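Local atomic coordinates of glycosylation Associate Protein 3 (Streptococcus agalactiae serotype V, PDB entry 6OYC), a protein that forms part of the Gap1-Gap2-Gap3 complex and probably serves accessory Sec secretion and glycosylation, perhaps binding sugar. Residues S5-D10 with Y44-Q49. Numbering follows the deposited sequence.
Sequences SYIYWD and YTWSSQ
Trp46 makes the one hydrogen bond between 5-10 and 44-49, from its indole NE1 to the backbone carbonyl Tyr8 O at 2.7 Å. The bond is nearly straight, with an N-H...O angle of 160°. The oxygen lies close to the indole plane, while NE1 sits well above the plane of the carbonyl group. Trp9 N also lies at this edge of the indole.

The Ile7 methyl CG2 lies over the five-membered ring of Trp46 in a CH-pi contact. Within 44-49, Tyr44 CD2 sits over the centre of the opposite face, 3.3 Å above the plane.

The aromatic pair across the contact is Trp9 with Tyr44. Their planes are inclined by 32°, and Trp9 CD1 comes within 3.5 Å of Tyr44 CD1. Tyr44 CB sits over the pyrrole part of Trp9. With CG anti to the backbone N (chi1 -169°), the Tyr44 ring reaches across to Trp9 CD1 and the backbone of Asp10. Farther out, Tyr44 OH lies 3.3 Å from Asp10 CB.

This is core packing between two antiparallel sheets of a beta-sandwich-like domain. Strand 4-7 pairs with 130-140, and strand 41-47 pairs with 118-125. Leu136 and Leu61 also touch Trp46, while Phe25 meets Trp9 edge-to-face.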
loop_
_atom_site.group_PDB
_atom_site.type_symbol
_atom_site.label_atom_id
_atom_site.label_comp_id
_atom_site.label_asym_id
_atom_site.label_seq_id
_atom_site.Cartn_x
_atom_site.Cartn_y
_atom_site.Cartn_z
ATOM N N SER C 5 -2.727 2.037 9.965
ATOM C CA SER C 5 -3.662 1.374 9.076
ATOM C C SER C 5 -3.900 2.224 7.835
ATOM O O SER C 5 -4.145 3.432 7.933
ATOM C CB SER C 5 -4.977 1.101 9.793
ATOM O OG SER C 5 -4.745 0.265 10.904
ATOM N N TYR C 6 -3.823 1.588 6.675
ATOM C CA TYR C 6 -4.225 2.217 5.432
ATOM C C TYR C 6 -5.601 1.679 5.089
ATOM O O TYR C 6 -5.831 0.468 5.123
ATOM C CB TYR C 6 -3.217 1.961 4.313
ATOM C CG TYR C 6 -1.891 2.704 4.482
ATOM C CD1 TYR C 6 -0.889 2.201 5.310
ATOM C CD2 TYR C 6 -1.635 3.900 3.797
ATOM C CE1 TYR C 6 0.343 2.881 5.458
ATOM C CE2 TYR C 6 -0.414 4.583 3.938
ATOM C CZ TYR C 6 0.568 4.065 4.764
ATOM O OH TYR C 6 1.767 4.730 4.916
ATOM N N ILE C 7 -6.517 2.587 4.781
ATOM C CA ILE C 7 -7.939 2.307 4.773
ATOM C C ILE C 7 -8.492 2.718 3.415
ATOM O O ILE C 7 -8.335 3.874 2.999
ATOM C CB ILE C 7 -8.632 3.056 5.928
ATOM C CG1 ILE C 7 -8.270 2.416 7.265
ATOM C CG2 ILE C 7 -10.084 3.060 5.777
ATOM C CD1 ILE C 7 -8.199 3.453 8.417
ATOM N N TYR C 8 -9.150 1.778 2.737
ATOM C CA TYR C 8 -9.504 1.900 1.333
ATOM C C TYR C 8 -11.016 1.851 1.141
ATOM O O TYR C 8 -11.743 1.216 1.915
ATOM C CB TYR C 8 -8.833 0.780 0.519
ATOM C CG TYR C 8 -7.328 0.868 0.550
ATOM C CD1 TYR C 8 -6.639 1.645 -0.370
ATOM C CD2 TYR C 8 -6.595 0.192 1.512
ATOM C CE1 TYR C 8 -5.253 1.740 -0.336
ATOM C CE2 TYR C 8 -5.222 0.276 1.553
ATOM C CZ TYR C 8 -4.554 1.050 0.634
ATOM O OH TYR C 8 -3.175 1.129 0.687
ATOM N N TRP C 9 -11.482 2.525 0.093
ATOM C CA TRP C 9 -12.906 2.548 -0.239
ATOM C C TRP C 9 -13.276 1.261 -0.971
ATOM O O TRP C 9 -12.769 0.989 -2.066
ATOM C CB TRP C 9 -13.226 3.785 -1.080
ATOM C CG TRP C 9 -14.657 3.961 -1.505
ATOM C CD1 TRP C 9 -15.665 3.034 -1.443
ATOM C CD2 TRP C 9 -15.241 5.140 -2.068
ATOM N NE1 TRP C 9 -16.827 3.565 -1.934
ATOM C CE2 TRP C 9 -16.599 4.858 -2.317
ATOM C CE3 TRP C 9 -14.748 6.409 -2.387
ATOM C CZ2 TRP C 9 -17.470 5.792 -2.872
ATOM C CZ3 TRP C 9 -15.618 7.338 -2.940
ATOM C CH2 TRP C 9 -16.963 7.020 -3.180
ATOM N N ASP C 10 -14.156 0.471 -0.361
ATOM C CA ASP C 10 -14.688 -0.747 -0.954
ATOM C C ASP C 10 -16.065 -0.497 -1.579
ATOM O O ASP C 10 -16.827 0.356 -1.122
ATOM C CB ASP C 10 -14.769 -1.834 0.108
ATOM C CG ASP C 10 -14.717 -3.192 -0.476
ATOM O OD1 ASP C 10 -15.781 -3.686 -0.899
ATOM O OD2 ASP C 10 -13.611 -3.762 -0.526
ATOM N N TYR C 44 -19.316 6.685 1.869
ATOM C CA TYR C 44 -18.761 5.427 2.332
ATOM C C TYR C 44 -18.488 5.530 3.823
ATOM O O TYR C 44 -18.069 6.585 4.309
ATOM C CB TYR C 44 -17.473 5.074 1.566
ATOM C CG TYR C 44 -17.059 3.665 1.855
ATOM C CD1 TYR C 44 -17.737 2.595 1.282
ATOM C CD2 TYR C 44 -16.037 3.392 2.760
ATOM C CE1 TYR C 44 -17.393 1.293 1.581
ATOM C CE2 TYR C 44 -15.671 2.087 3.053
ATOM C CZ TYR C 44 -16.352 1.040 2.456
ATOM O OH TYR C 44 -16.018 -0.260 2.753
ATOM N N THR C 45 -18.704 4.428 4.538
ATOM C CA THR C 45 -18.451 4.374 5.973
ATOM C C THR C 45 -17.664 3.116 6.317
ATOM O O THR C 45 -18.070 2.004 5.959
ATOM C CB THR C 45 -19.760 4.416 6.778
ATOM O OG1 THR C 45 -20.357 5.708 6.634
ATOM C CG2 THR C 45 -19.487 4.189 8.273
ATOM N N TRP C 46 -16.547 3.307 7.013
ATOM C CA TRP C 46 -15.745 2.258 7.622
ATOM C C TRP C 46 -16.139 2.078 9.087
ATOM O O TRP C 46 -16.575 3.022 9.750
ATOM C CB TRP C 46 -14.259 2.608 7.553
ATOM C CG TRP C 46 -13.689 2.766 6.185
ATOM C CD1 TRP C 46 -13.066 1.804 5.447
ATOM C CD2 TRP C 46 -13.639 3.970 5.403
ATOM N NE1 TRP C 46 -12.646 2.324 4.246
ATOM C CE2 TRP C 46 -12.975 3.654 4.195
ATOM C CE3 TRP C 46 -14.099 5.276 5.599
ATOM C CZ2 TRP C 46 -12.762 4.598 3.185
ATOM C CZ3 TRP C 46 -13.877 6.216 4.598
ATOM C CH2 TRP C 46 -13.218 5.872 3.407
ATOM N N SER C 47 -15.936 0.871 9.614
ATOM C CA SER C 47 -16.400 0.597 10.969
ATOM C C SER C 47 -15.379 -0.217 11.760
ATOM O O SER C 47 -14.683 -1.079 11.212
ATOM C CB SER C 47 -17.755 -0.139 10.956
ATOM O OG SER C 47 -18.145 -0.410 12.291
ATOM N N SER C 48 -15.322 0.051 13.067
ATOM C CA SER C 48 -14.428 -0.643 13.989
ATOM C C SER C 48 -15.025 -1.927 14.562
ATOM O O SER C 48 -14.332 -2.637 15.304
ATOM C CB SER C 48 -14.007 0.296 15.142
ATOM O OG SER C 48 -14.892 0.284 16.254
ATOM N N GLN C 49 -16.281 -2.240 14.251
ATOM C CA GLN C 49 -16.942 -3.422 14.790
ATOM C C GLN C 49 -18.107 -3.794 13.888
ATOM O O GLN C 49 -18.810 -2.913 13.394
ATOM C CB GLN C 49 -17.448 -3.176 16.209
ATOM C CG GLN C 49 -18.151 -4.369 16.819
ATOM C CD GLN C 49 -18.070 -4.355 18.333
ATOM O OE1 GLN C 49 -17.083 -3.862 18.943
ATOM N NE2 GLN C 49 -19.117 -4.868 18.959
#